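Local structure of Arf-GAP domain and FG repeat-containing protein 1 (Homo sapiens, 2OLM) at residues K27-D32 with Q117-K122; Y38-V43 with P60-K65; G44-T49 with H83-C88; L93-D98 with W125-E130. The protein is required for vesicle docking or fusion during acrosome biogenesis and serves HIV-1 as a cofactor of Rev, the chain here being its zinc-binding Arf-GAP domain. One frame throughout, in Å; residues are numbered along the deposited sequence.

Contact 1. Residues K27-D32 with Q117-K122; sequences KCFDCD and QEKYEK. With ZN (zinc ion), chain B.
Asp30 OD1 takes two donors from helix 109-121. Tyr120 OH gives OD1 a short hydrogen bond (2.6 Å) on its syn lone pair, and Lys119 NZ forms a salt bridge with the same OD1 at 2.7 Å, arriving on the anti side and 23° out of the carboxylate plane. The phenol and the carboxylate meet tip to tip with their planes nearly perpendicular. Lys119 NZ also lies over one face of the Phe29 ring, 3.7 Å from its centroid and displaced toward the rim, a cation-pi contact. With CG anti to the backbone N (chi1 -175°) and the chain extended beyond it, the lysine reaches both partners. Tyr120 OH sits at the edge of that ring, 3.3 Å from Phe29 CD2. One water donates to Asp30 OD2 and Tyr120 OH; another links Lys119 NZ to Asp30 O. The buried Lys119 ammonium and Asp30 carboxylate probably balance each other's charge, and the double grip on OD1 should favour the ionised acid. Phe29 and Asp30 are the two residues inside the CxxC knuckle of the C4-type zinc finger, whose Cys28 and Cys31 bind the zinc ion together with Cys48 and Cys51. Within the knuckle, Cys31 N donates almost straight to Cys28 SG (3.5 Å, 174°). Farther out, Phe29 rests on Cys88 of helix 84-92, while the Tyr120 ring meets that of His62.

Contact 2. Residues Y38-V43 with P60-K65; sequences YVNMTV and PPHRVK. With SO4 (sulfate ion), chain C.
Lys65 pairs with Val39 at one end of this contact, and His62 meets Asn40 and Thr42 at the other; Lys65 and His62 have the most surface buried. The Lys65-Val39 pair is antiparallel and hydrogen-bonded: Val39 N donates to Lys65 O at 2.8 Å, and Lys65 N returns a bond to Val39 O. The extended lysine side chain passes Met41, where Lys65 CD comes 4.1 Å from Met41 CG, before the ammonium reaches a salt bridge with Glu76. The neighbouring Arg63 guanidinium carries Lys65 CE over one face and holds a sulfate, probably from the crystallisation liquor, at its edge through NH1 and NH2.

His62 is gripped by two side chains, Asn40 at the end of strand 38-40 and Thr42 in the turn after it. Asn40 ND2 donates to His62 ND1 at 3.0 Å, nearly straight (173°) and within both the ring and amide planes, consistent with ND1 acting as the acceptor. Thr42 CG2 stands over the centre of the ring, 3.7 Å from the centroid, in a CH-pi contact. Thr42 OG1 lies beside its own backbone N (chi1 -64°) and accepts from Arg63 N at 2.9 Å. Asn40 OD1 accepts from Thr42 N and closes an Asx turn. The His62 ring also packs edge-to-face with Tyr120.

Strand 38-40 is thus joined to strand 64-66 as the centre of the small three-stranded antiparallel sheet that accompanies the zinc finger in the Arf-GAP domain.

Contact 3. Residues G44-T49 with H83-C88; sequences GSFVCT and HGNEVC. With ZN (zinc ion), chain B.
The Phe46 ring has its edge turned to the start of segment 83-88: Asn85 OD1 and Gly84 CA both lie near the ring plane, OD1 4.0 Å from Phe46 CD2 and Gly84 CA 4.2 Å from Phe46 CE2. The Asn85 amide is inclined 68° to the ring and bonds the strand backbone. Asn85 OD1 accepts from Phe46 N at 2.9 Å, the donor 16° out of the amide carbonyl plane, and Asn85 ND2 donates to Phe46 O at 3.2 Å, in the carbonyl plane of Phe46 and on a lone pair of its O. One side chain thus bonds both backbone polar atoms of Phe46; Phe46 O has a second donor in the backbone of Phe29. In Asn85, chi1 of -69° sets CG beside the backbone N. Strand 45-47 is an outer strand of the antiparallel sheet, and Gly44 and Ser45 both face Asn40 there, a G1 beta bulge. Gly44 has backbone angles that call for glycine, and a CB would clash with that of His83, so its missing side chain allows the close approach in which Gly84 N donates to Gly44 O at 2.7 Å. Cys88 SG lies 3.7 Å from Gly44 O. Farther along segment 44-49, Cys48 SG binds the zinc ion at 2.3 Å, with Cys28, Cys31 and Cys51 completing the site. Outside the segments, Asn85 ND2 also donates to His24 O, and Asn25 OD1 meets Asn85 N.

Contact 4. Residues L93-D98 with W125-E130; sequences LGLFDD and WYVPPE
Phe96 turns the edge of its ring onto the indole face of Trp125, and this T-shaped pair is the buried, closely packed part of the contact. The ring planes stand at 74°, and the centroid of the Phe96 ring is 5.0 Å from that of the five-membered ring of Trp125. Phe96 CD1 lies over the indole, offset toward the rim, at 3.7 Å from Trp125 CE2, while Phe96 CA and CB pass close to Trp125 CD1 and CG. With its CG anti to the backbone N (chi1 -171°), the Phe96 side chain runs beside that of Trp125, the two pointing the same way. Trp125 is the buried member, with 120 Å² covered, the largest area in the contact; Phe115 and the side chains of Glu118 and Lys119 from helix 109-121 also pack against it.

Next to the rings, Leu95 N donates to Trp125 O at 2.9 Å, approaching from 36° above the carbonyl plane. Leu95 N belongs to a type I turn, Leu93 to Phe96, closed by Phe96 N bonding to Leu93 O.

On the solvent side, Leu95 is exposed and meets Val127 at one methyl pair, CD2 to CG2 at 3.5 Å, the two side chains crossing at about a right angle. Val127 CG2 also rests 3.8 Å from Gly94 CA, where a CB would clash with it. The contact joins the loop after helix 84-92 to the segment leading into helix 129-133 at the domain surface. Its chemistry is mainly apolar and aromatic, with no pairing of charges, consistent with ring and methyl packing, together with the one backbone bond, joining the two segments.

In the fold
Contacts 1, 2 and 3 cluster around the zinc finger, their centres 10 to 12 Å apart. Contact 4 lies at the surface, about 15 Å from the chain centre; it touches contact 1, with centres 11 Å apart, but is 19 Å from the centre of contact 2. Contacts 2 and 3 share the antiparallel sheet through neighbouring strands 38-40 and 45-47; contacts 1 and 3 both hold zinc ligands. Along the chain, the segments of contacts 2 and 3 alternate and both fall between those of contact 1, while those of contacts 1 and 4 alternate, 117-122 lying between 93-98 and 125-130. Lys119 touches Leu93 and Trp125, so distant parts of one Arf-GAP domain form a continuous unit.

Contact 1. Residues K27-D32 with Q117-K122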
loop_
_atom_site.group_PDB
_atom_site.type_symbol
_atom_site.label_atom_id
_atom_site.label_comp_id
_atom_site.label_asym_id
_atom_site.label_seq_id
_atom_site.Cartn_x
_atom_site.Cartn_y
_atom_site.Cartn_z
ATOM N N LYS A 27 5.455 5.441 -14.255
ATOM C CA LYS A 27 6.797 5.874 -14.549
ATOM C C LYS A 27 6.996 7.243 -13.920
ATOM O O LYS A 27 6.069 8.057 -13.882
ATOM C CB LYS A 27 7.013 5.982 -16.068
ATOM C CG LYS A 27 6.951 4.640 -16.774
ATOM C CD LYS A 27 8.121 3.788 -16.421
ATOM N N CYS A 28 8.215 7.458 -13.424
ATOM C CA CYS A 28 8.641 8.770 -12.847
ATOM C C CYS A 28 8.259 9.883 -13.813
ATOM O O CYS A 28 8.611 9.836 -14.980
ATOM C CB CYS A 28 10.132 8.785 -12.622
ATOM S SG CYS A 28 10.692 10.344 -12.029
ATOM N N PHE A 29 7.596 10.936 -13.313
ATOM C CA PHE A 29 7.201 12.079 -14.147
ATOM C C PHE A 29 8.397 12.826 -14.722
ATOM O O PHE A 29 8.269 13.460 -15.762
ATOM C CB PHE A 29 6.367 13.039 -13.343
ATOM C CG PHE A 29 5.872 14.181 -14.145
ATOM C CD1 PHE A 29 5.118 13.972 -15.264
ATOM C CD2 PHE A 29 6.177 15.487 -13.767
ATOM C CE1 PHE A 29 4.725 15.032 -16.069
ATOM C CE2 PHE A 29 5.746 16.554 -14.548
ATOM C CZ PHE A 29 5.015 16.321 -15.679
ATOM N N ASP A 30 9.532 12.828 -14.052
ATOM C CA ASP A 30 10.660 13.614 -14.472
ATOM C C ASP A 30 11.662 12.911 -15.360
ATOM O O ASP A 30 12.165 13.507 -16.322
ATOM C CB ASP A 30 11.346 14.305 -13.259
ATOM C CG ASP A 30 10.438 15.329 -12.620
ATOM O OD1 ASP A 30 9.899 16.197 -13.388
ATOM O OD2 ASP A 30 10.230 15.261 -11.392
ATOM N N CYS A 31 11.974 11.659 -15.058
ATOM C CA CYS A 31 12.901 10.902 -15.919
ATOM C C CYS A 31 12.273 9.842 -16.808
ATOM O O CYS A 31 12.946 9.402 -17.770
ATOM C CB CYS A 31 14.035 10.280 -15.098
ATOM S SG CYS A 31 13.560 8.871 -14.061
ATOM N N ASP A 32 11.061 9.394 -16.495
ATOM C CA ASP A 32 10.375 8.350 -17.271
ATOM C C ASP A 32 11.171 7.053 -17.334
ATOM O O ASP A 32 10.915 6.231 -18.226
ATOM C CB ASP A 32 10.077 8.858 -18.701
ATOM C CG ASP A 32 9.020 8.038 -19.405
ATOM O OD1 ASP A 32 7.982 7.795 -18.809
ATOM O OD2 ASP A 32 9.251 7.634 -20.581
ATOM N N GLN A 117 15.183 22.872 -13.492
ATOM C CA GLN A 117 15.030 24.334 -13.537
ATOM C C GLN A 117 14.314 24.805 -14.794
ATOM O O GLN A 117 13.433 25.658 -14.727
ATOM C CB GLN A 117 16.353 25.057 -13.363
ATOM C CG GLN A 117 16.908 24.918 -11.969
ATOM C CD GLN A 117 18.226 25.628 -11.760
ATOM O OE1 GLN A 117 18.614 25.845 -10.612
ATOM N NE2 GLN A 117 18.920 25.979 -12.835
ATOM N N GLU A 118 14.720 24.252 -15.941
ATOM C CA GLU A 118 14.051 24.633 -17.190
ATOM C C GLU A 118 12.607 24.215 -17.177
ATOM O O GLU A 118 11.751 24.949 -17.647
ATOM C CB GLU A 118 14.806 24.079 -18.396
ATOM C CG GLU A 118 16.052 24.907 -18.679
ATOM C CD GLU A 118 16.662 24.645 -20.011
ATOM O OE1 GLU A 118 16.318 23.611 -20.639
ATOM O OE2 GLU A 118 17.535 25.465 -20.375
ATOM N N LYS A 119 12.318 23.072 -16.572
ATOM C CA LYS A 119 10.960 22.511 -16.581
ATOM C C LYS A 119 10.014 23.327 -15.690
ATOM O O LYS A 119 8.908 23.693 -16.092
ATOM C CB LYS A 119 10.977 21.035 -16.152
ATOM C CG LYS A 119 9.681 20.314 -16.220
ATOM C CD LYS A 119 9.889 18.810 -16.007
ATOM C CE LYS A 119 8.594 18.042 -16.006
ATOM N NZ LYS A 119 8.777 16.528 -15.846
ATOM N N TYR A 120 10.452 23.554 -14.452
ATOM C CA TYR A 120 9.574 24.081 -13.412
ATOM C C TYR A 120 9.739 25.560 -13.140
ATOM O O TYR A 120 8.767 26.209 -12.800
ATOM C CB TYR A 120 9.739 23.293 -12.084
ATOM C CG TYR A 120 9.304 21.851 -12.207
ATOM C CD1 TYR A 120 7.969 21.503 -12.356
ATOM C CD2 TYR A 120 10.232 20.840 -12.215
ATOM C CE1 TYR A 120 7.586 20.172 -12.505
ATOM C CE2 TYR A 120 9.862 19.525 -12.352
ATOM C CZ TYR A 120 8.529 19.196 -12.504
ATOM O OH TYR A 120 8.082 17.900 -12.654
ATOM N N GLU A 121 10.964 26.072 -13.258
ATOM C CA GLU A 121 11.250 27.478 -12.909
ATOM C C GLU A 121 11.159 28.377 -14.136
ATOM O O GLU A 121 10.378 29.349 -14.168
ATOM C CB GLU A 121 12.605 27.612 -12.211
ATOM C CG GLU A 121 12.754 26.754 -10.955
ATOM C CD GLU A 121 14.046 26.946 -10.206
ATOM O OE1 GLU A 121 14.914 27.697 -10.677
ATOM O OE2 GLU A 121 14.167 26.339 -9.131
ATOM N N LYS A 122 11.926 28.020 -15.167
ATOM C CA LYS A 122 11.920 28.799 -16.403
ATOM C C LYS A 122 10.730 28.451 -17.305
ATOM O O LYS A 122 10.415 29.228 -18.199
ATOM C CB LYS A 122 13.220 28.611 -17.138
ATOM C CG LYS A 122 14.440 29.047 -16.302
ATOM C CD LYS A 122 15.720 28.784 -16.990
ATOM C CE LYS A 122 16.908 29.163 -16.129
ATOM N NZ LYS A 122 18.126 28.424 -16.567
HETATM ZN ZN ZN B . 13.041 9.850 -12.051
HETATM O O HOH W 1 7.912 16.286 -10.403
HETATM O O HOH W 2 10.504 15.298 -17.708
#

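Contact 2. Residues Y38-V43 with P60-K65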
loop_
_atom_site.group_PDB
_atom_site.type_symbol
_atom_site.label_atom_id
_atom_site.label_comp_id
_atom_site.label_asym_id
_atom_site.label_seq_id
_atom_site.Cartn_x
_atom_site.Cartn_y
_atom_site.Cartn_z
ATOM N N TYR A 38 8.168 8.213 -4.678
ATOM C CA TYR A 38 7.743 9.417 -3.948
ATOM C C TYR A 38 6.647 10.133 -4.716
ATOM O O TYR A 38 6.509 9.968 -5.911
ATOM C CB TYR A 38 8.922 10.388 -3.738
ATOM C CG TYR A 38 9.881 9.826 -2.696
ATOM C CD1 TYR A 38 9.867 10.286 -1.392
ATOM C CD2 TYR A 38 10.729 8.792 -3.014
ATOM C CE1 TYR A 38 10.674 9.739 -0.430
ATOM C CE2 TYR A 38 11.554 8.233 -2.047
ATOM C CZ TYR A 38 11.505 8.703 -0.774
ATOM O OH TYR A 38 12.294 8.090 0.204
ATOM N N VAL A 39 5.858 10.896 -3.982
ATOM C CA VAL A 39 5.011 11.916 -4.619
ATOM C C VAL A 39 5.629 13.280 -4.397
ATOM O O VAL A 39 6.157 13.608 -3.328
ATOM C CB VAL A 39 3.559 11.948 -4.139
ATOM C CG1 VAL A 39 2.768 10.689 -4.640
ATOM C CG2 VAL A 39 3.494 12.119 -2.636
ATOM N N ASN A 40 5.605 14.073 -5.471
ATOM C CA ASN A 40 6.024 15.451 -5.439
ATOM C C ASN A 40 4.768 16.254 -5.209
ATOM O O ASN A 40 3.970 16.474 -6.120
ATOM C CB ASN A 40 6.720 15.861 -6.711
ATOM C CG ASN A 40 7.067 17.302 -6.748
ATOM O OD1 ASN A 40 6.705 18.017 -5.835
ATOM N ND2 ASN A 40 7.779 17.751 -7.805
ATOM N N MET A 41 4.546 16.633 -3.950
ATOM C CA MET A 41 3.355 17.376 -3.542
ATOM C C MET A 41 3.302 18.803 -4.036
ATOM O O MET A 41 2.243 19.398 -4.075
ATOM C CB MET A 41 3.240 17.375 -1.991
ATOM C CG MET A 41 2.766 16.010 -1.412
ATOM S SD MET A 41 1.184 15.418 -2.062
ATOM C CE MET A 41 0.182 16.801 -1.858
ATOM N N THR A 42 4.432 19.350 -4.432
ATOM C CA THR A 42 4.476 20.690 -5.005
ATOM C C THR A 42 3.694 20.783 -6.290
ATOM O O THR A 42 2.971 21.765 -6.506
ATOM C CB THR A 42 5.941 21.143 -5.184
ATOM O OG1 THR A 42 6.578 21.235 -3.902
ATOM C CG2 THR A 42 6.046 22.479 -5.937
ATOM N N VAL A 43 3.812 19.765 -7.166
ATOM C CA VAL A 43 3.088 19.763 -8.416
ATOM C C VAL A 43 2.058 18.652 -8.571
ATOM O O VAL A 43 1.234 18.716 -9.498
ATOM C CB VAL A 43 3.999 19.738 -9.643
ATOM C CG1 VAL A 43 4.959 20.946 -9.627
ATOM C CG2 VAL A 43 4.766 18.423 -9.778
ATOM N N PRO A 60 13.013 27.555 -4.690
ATOM C CA PRO A 60 12.676 26.704 -3.554
ATOM C C PRO A 60 12.560 25.228 -3.949
ATOM O O PRO A 60 12.213 24.908 -5.098
ATOM C CB PRO A 60 11.325 27.257 -3.062
ATOM C CG PRO A 60 11.157 28.577 -3.780
ATOM C CD PRO A 60 11.884 28.403 -5.058
ATOM N N PRO A 61 12.834 24.333 -2.991
ATOM C CA PRO A 61 12.795 22.908 -3.330
ATOM C C PRO A 61 11.409 22.368 -3.393
ATOM O O PRO A 61 10.532 22.848 -2.678
ATOM C CB PRO A 61 13.525 22.248 -2.156
ATOM C CG PRO A 61 13.304 23.195 -1.012
ATOM C CD PRO A 61 13.256 24.548 -1.578
ATOM N N HIS A 62 11.193 21.323 -4.175
ATOM C CA HIS A 62 9.896 20.656 -4.237
ATOM C C HIS A 62 9.734 19.680 -3.060
ATOM O O HIS A 62 10.735 19.113 -2.596
ATOM C CB HIS A 62 9.687 19.962 -5.573
ATOM C CG HIS A 62 9.465 20.907 -6.720
ATOM N ND1 HIS A 62 8.713 20.578 -7.824
ATOM C CD2 HIS A 62 9.842 22.199 -6.900
ATOM C CE1 HIS A 62 8.686 21.605 -8.657
ATOM N NE2 HIS A 62 9.348 22.605 -8.119
ATOM N N ARG A 63 8.504 19.509 -2.625
ATOM C CA ARG A 63 8.176 18.745 -1.443
ATOM C C ARG A 63 7.846 17.334 -1.825
ATOM O O ARG A 63 6.787 17.072 -2.352
ATOM C CB ARG A 63 6.971 19.385 -0.762
ATOM C CG ARG A 63 6.665 18.876 0.620
ATOM C CD ARG A 63 7.706 19.248 1.648
ATOM N NE ARG A 63 7.204 18.878 2.972
ATOM C CZ ARG A 63 7.335 17.690 3.530
ATOM N NH1 ARG A 63 8.083 16.741 2.992
ATOM N NH2 ARG A 63 6.758 17.452 4.681
ATOM N N VAL A 64 8.740 16.403 -1.524
ATOM C CA VAL A 64 8.542 14.989 -1.868
ATOM C C VAL A 64 8.266 14.170 -0.615
ATOM O O VAL A 64 8.900 14.383 0.419
ATOM C CB VAL A 64 9.726 14.424 -2.642
ATOM C CG1 VAL A 64 9.908 15.154 -4.010
ATOM C CG2 VAL A 64 11.025 14.491 -1.801
ATOM N N LYS A 65 7.337 13.227 -0.736
ATOM C CA LYS A 65 6.916 12.378 0.344
ATOM C C LYS A 65 6.871 10.939 -0.140
ATOM O O LYS A 65 6.441 10.623 -1.260
ATOM C CB LYS A 65 5.548 12.781 0.833
ATOM C CG LYS A 65 5.512 14.200 1.391
ATOM C CD LYS A 65 4.201 14.499 2.125
ATOM C CE LYS A 65 4.219 15.848 2.739
ATOM N NZ LYS A 65 3.106 15.990 3.756
HETATM S S SO4 C . 7.594 13.785 5.354
HETATM O O1 SO4 C . 6.689 14.838 5.819
HETATM O O2 SO4 C . 6.861 12.781 4.647
HETATM O O3 SO4 C . 8.234 13.225 6.565
HETATM O O4 SO4 C . 8.656 14.357 4.469
#

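Contact 3. Residues G44-T49 with H83-C88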
loop_
_atom_site.group_PDB
_atom_site.type_symbol
_atom_site.label_atom_id
_atom_site.label_comp_id
_atom_site.label_asym_id
_atom_site.label_seq_id
_atom_site.Cartn_x
_atom_site.Cartn_y
_atom_site.Cartn_z
ATOM N N GLY A 44 2.059 17.652 -7.673
ATOM C CA GLY A 44 1.099 16.550 -7.766
ATOM C C GLY A 44 1.514 15.410 -8.667
ATOM O O GLY A 44 0.668 14.828 -9.357
ATOM N N SER A 45 2.798 15.091 -8.691
ATOM C CA SER A 45 3.365 14.062 -9.574
ATOM C C SER A 45 3.892 12.906 -8.757
ATOM O O SER A 45 4.046 12.975 -7.537
ATOM C CB SER A 45 4.495 14.625 -10.433
ATOM O OG SER A 45 5.524 15.077 -9.592
ATOM N N PHE A 46 4.204 11.830 -9.475
ATOM C CA PHE A 46 4.805 10.606 -8.917
ATOM C C PHE A 46 6.170 10.455 -9.500
ATOM O O PHE A 46 6.320 10.415 -10.729
ATOM C CB PHE A 46 3.909 9.375 -9.251
ATOM C CG PHE A 46 2.575 9.413 -8.610
ATOM C CD1 PHE A 46 2.329 8.699 -7.455
ATOM C CD2 PHE A 46 1.560 10.183 -9.113
ATOM C CE1 PHE A 46 1.098 8.759 -6.823
ATOM C CE2 PHE A 46 0.339 10.241 -8.488
ATOM C CZ PHE A 46 0.100 9.513 -7.352
ATOM N N VAL A 47 7.212 10.404 -8.642
ATOM C CA VAL A 47 8.616 10.493 -9.068
ATOM C C VAL A 47 9.471 9.408 -8.380
ATOM O O VAL A 47 9.094 8.884 -7.347
ATOM C CB VAL A 47 9.237 11.893 -8.773
ATOM C CG1 VAL A 47 8.560 12.919 -9.664
ATOM C CG2 VAL A 47 9.012 12.300 -7.295
ATOM N N CYS A 48 10.635 9.150 -8.937
ATOM C CA CYS A 48 11.567 8.136 -8.416
ATOM C C CYS A 48 12.481 8.784 -7.358
ATOM O O CYS A 48 12.444 10.013 -7.134
ATOM C CB CYS A 48 12.398 7.557 -9.579
ATOM S SG CYS A 48 13.709 8.582 -10.241
ATOM N N THR A 49 13.312 7.982 -6.672
ATOM C CA THR A 49 14.163 8.501 -5.647
ATOM C C THR A 49 15.239 9.430 -6.119
ATOM O O THR A 49 15.521 10.455 -5.498
ATOM C CB THR A 49 14.755 7.310 -4.848
ATOM O OG1 THR A 49 13.656 6.520 -4.348
ATOM C CG2 THR A 49 15.670 7.817 -3.763
ATOM N N HIS A 83 -4.556 15.765 -9.882
ATOM C CA HIS A 83 -3.309 15.957 -10.599
ATOM C C HIS A 83 -2.797 14.611 -11.100
ATOM O O HIS A 83 -3.512 13.961 -11.879
ATOM C CB HIS A 83 -2.318 16.773 -9.733
ATOM C CG HIS A 83 -2.781 18.162 -9.505
ATOM N ND1 HIS A 83 -3.735 18.474 -8.565
ATOM C CD2 HIS A 83 -2.536 19.297 -10.203
ATOM C CE1 HIS A 83 -3.995 19.773 -8.642
ATOM N NE2 HIS A 83 -3.297 20.283 -9.641
ATOM N N GLY A 84 -1.624 14.148 -10.666
ATOM C CA GLY A 84 -0.994 12.990 -11.302
ATOM C C GLY A 84 -0.247 13.299 -12.554
ATOM O O GLY A 84 -0.292 14.446 -13.036
ATOM N N ASN A 85 0.425 12.290 -13.101
ATOM C CA ASN A 85 1.393 12.492 -14.154
ATOM C C ASN A 85 0.802 12.873 -15.488
ATOM O O ASN A 85 1.464 13.565 -16.246
ATOM C CB ASN A 85 2.346 11.296 -14.301
ATOM C CG ASN A 85 3.293 11.168 -13.119
ATOM O OD1 ASN A 85 3.271 12.009 -12.214
ATOM N ND2 ASN A 85 4.147 10.124 -13.117
ATOM N N GLU A 86 -0.425 12.466 -15.762
ATOM C CA GLU A 86 -1.041 12.871 -17.038
ATOM C C GLU A 86 -1.420 14.346 -17.004
ATOM O O GLU A 86 -1.067 15.115 -17.936
ATOM C CB GLU A 86 -2.248 12.021 -17.378
ATOM C CG GLU A 86 -2.834 12.351 -18.772
ATOM C CD GLU A 86 -4.006 11.437 -19.115
ATOM O OE1 GLU A 86 -4.698 10.994 -18.170
ATOM O OE2 GLU A 86 -4.239 11.186 -20.334
ATOM N N VAL A 87 -2.120 14.779 -15.955
ATOM C CA VAL A 87 -2.428 16.202 -15.767
ATOM C C VAL A 87 -1.136 17.014 -15.761
ATOM O O VAL A 87 -1.025 18.053 -16.426
ATOM C CB VAL A 87 -3.217 16.438 -14.489
ATOM C CG1 VAL A 87 -3.291 17.929 -14.117
ATOM C CG2 VAL A 87 -4.613 15.861 -14.633
ATOM N N CYS A 88 -0.126 16.582 -15.023
ATOM C CA CYS A 88 1.140 17.321 -14.960
ATOM C C CYS A 88 1.825 17.388 -16.328
ATOM O O CYS A 88 2.475 18.389 -16.654
ATOM C CB CYS A 88 2.097 16.721 -13.927
ATOM S SG CYS A 88 1.590 17.037 -12.199
HETATM ZN ZN ZN B . 13.041 9.850 -12.051
#

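Contact 4. Residues L93-D98 with W125-E130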
loop_
_atom_site.group_PDB
_atom_site.type_symbol
_atom_site.label_atom_id
_atom_site.label_comp_id
_atom_site.label_asym_id
_atom_site.label_seq_id
_atom_site.Cartn_x
_atom_site.Cartn_y
_atom_site.Cartn_z
ATOM N N LEU A 93 4.935 19.752 -19.325
ATOM C CA LEU A 93 5.490 19.220 -20.547
ATOM C C LEU A 93 4.487 19.440 -21.698
ATOM O O LEU A 93 4.545 18.722 -22.707
ATOM C CB LEU A 93 5.807 17.714 -20.422
ATOM C CG LEU A 93 6.835 17.357 -19.371
ATOM C CD1 LEU A 93 6.875 15.850 -19.198
ATOM C CD2 LEU A 93 8.204 17.948 -19.706
ATOM N N GLY A 94 3.612 20.431 -21.600
ATOM C CA GLY A 94 2.592 20.624 -22.643
ATOM C C GLY A 94 3.175 20.917 -23.994
ATOM O O GLY A 94 2.545 20.587 -25.027
ATOM N N LEU A 95 4.360 21.504 -24.056
ATOM C CA LEU A 95 5.050 21.837 -25.345
ATOM C C LEU A 95 6.192 20.883 -25.679
ATOM O O LEU A 95 6.845 21.030 -26.708
ATOM C CB LEU A 95 5.539 23.310 -25.339
ATOM C CG LEU A 95 4.480 24.322 -24.971
ATOM C CD1 LEU A 95 5.083 25.748 -24.976
ATOM C CD2 LEU A 95 3.239 24.214 -25.899
ATOM N N PHE A 96 6.474 19.942 -24.793
ATOM C CA PHE A 96 7.587 18.978 -24.932
ATOM C C PHE A 96 7.246 17.901 -25.952
ATOM O O PHE A 96 6.154 17.367 -25.946
ATOM C CB PHE A 96 7.850 18.370 -23.545
ATOM C CG PHE A 96 9.066 17.517 -23.413
ATOM C CD1 PHE A 96 10.247 18.016 -22.911
ATOM C CD2 PHE A 96 9.017 16.176 -23.738
ATOM C CE1 PHE A 96 11.393 17.174 -22.747
ATOM C CE2 PHE A 96 10.119 15.369 -23.605
ATOM C CZ PHE A 96 11.298 15.853 -23.100
ATOM N N ASP A 97 8.208 17.620 -26.829
ATOM C CA ASP A 97 8.072 16.529 -27.789
ATOM C C ASP A 97 8.845 15.323 -27.317
ATOM O O ASP A 97 10.055 15.380 -27.135
ATOM C CB ASP A 97 8.520 16.959 -29.151
ATOM C CG ASP A 97 8.114 15.992 -30.197
ATOM O OD1 ASP A 97 7.061 16.193 -30.828
ATOM O OD2 ASP A 97 8.787 14.947 -30.335
ATOM N N ASP A 98 8.130 14.220 -27.111
ATOM C CA ASP A 98 8.733 12.996 -26.562
ATOM C C ASP A 98 9.753 12.372 -27.467
ATOM O O ASP A 98 10.547 11.540 -26.998
ATOM C CB ASP A 98 7.653 11.980 -26.279
ATOM C CG ASP A 98 6.711 12.390 -25.144
ATOM O OD1 ASP A 98 7.107 13.179 -24.256
ATOM O OD2 ASP A 98 5.591 11.874 -25.155
ATOM N N TRP A 125 8.658 24.402 -21.361
ATOM C CA TRP A 125 7.690 23.577 -22.132
ATOM C C TRP A 125 6.283 23.728 -21.606
ATOM O O TRP A 125 5.445 22.844 -21.773
ATOM C CB TRP A 125 8.097 22.081 -22.081
ATOM C CG TRP A 125 9.463 21.821 -22.574
ATOM C CD1 TRP A 125 9.866 21.750 -23.898
ATOM C CD2 TRP A 125 10.665 21.603 -21.798
ATOM N NE1 TRP A 125 11.208 21.496 -23.973
ATOM C CE2 TRP A 125 11.722 21.407 -22.694
ATOM C CE3 TRP A 125 10.931 21.538 -20.420
ATOM C CZ2 TRP A 125 13.024 21.174 -22.272
ATOM C CZ3 TRP A 125 12.227 21.308 -20.013
ATOM C CH2 TRP A 125 13.251 21.120 -20.929
ATOM N N TYR A 126 6.015 24.852 -20.931
ATOM C CA TYR A 126 4.860 24.995 -20.067
ATOM C C TYR A 126 3.620 25.503 -20.798
ATOM O O TYR A 126 3.707 26.459 -21.590
ATOM C CB TYR A 126 5.252 25.992 -18.971
ATOM C CG TYR A 126 4.218 26.380 -17.928
ATOM C CD1 TYR A 126 4.051 25.624 -16.772
ATOM C CD2 TYR A 126 3.476 27.547 -18.043
ATOM C CE1 TYR A 126 3.140 25.990 -15.794
ATOM C CE2 TYR A 126 2.605 27.923 -17.085
ATOM C CZ TYR A 126 2.427 27.151 -15.948
ATOM O OH TYR A 126 1.554 27.565 -14.947
ATOM N N VAL A 127 2.472 24.900 -20.503
ATOM C CA VAL A 127 1.155 25.408 -20.884
ATOM C C VAL A 127 0.370 25.664 -19.588
ATOM O O VAL A 127 0.307 24.792 -18.728
ATOM C CB VAL A 127 0.403 24.393 -21.762
ATOM C CG1 VAL A 127 -1.024 24.907 -22.086
ATOM C CG2 VAL A 127 1.181 24.110 -23.046
ATOM N N PRO A 128 -0.168 26.883 -19.420
ATOM C CA PRO A 128 -0.855 27.184 -18.156
ATOM C C PRO A 128 -1.994 26.221 -17.871
ATOM O O PRO A 128 -2.675 25.763 -18.800
ATOM C CB PRO A 128 -1.398 28.606 -18.392
ATOM C CG PRO A 128 -0.563 29.184 -19.404
ATOM C CD PRO A 128 -0.092 28.058 -20.296
ATOM N N PRO A 129 -2.203 25.878 -16.599
ATOM C CA PRO A 129 -3.210 24.885 -16.273
ATOM C C PRO A 129 -4.611 25.098 -16.811
ATOM O O PRO A 129 -5.262 24.126 -17.151
ATOM C CB PRO A 129 -3.221 24.880 -14.733
ATOM C CG PRO A 129 -1.920 25.391 -14.352
ATOM C CD PRO A 129 -1.426 26.278 -15.415
ATOM N N GLU A 130 -5.052 26.345 -16.886
ATOM C CA GLU A 130 -6.382 26.648 -17.424
ATOM C C GLU A 130 -6.509 26.223 -18.873
ATOM O O GLU A 130 -7.528 25.652 -19.254
ATOM C CB GLU A 130 -6.698 28.146 -17.286
#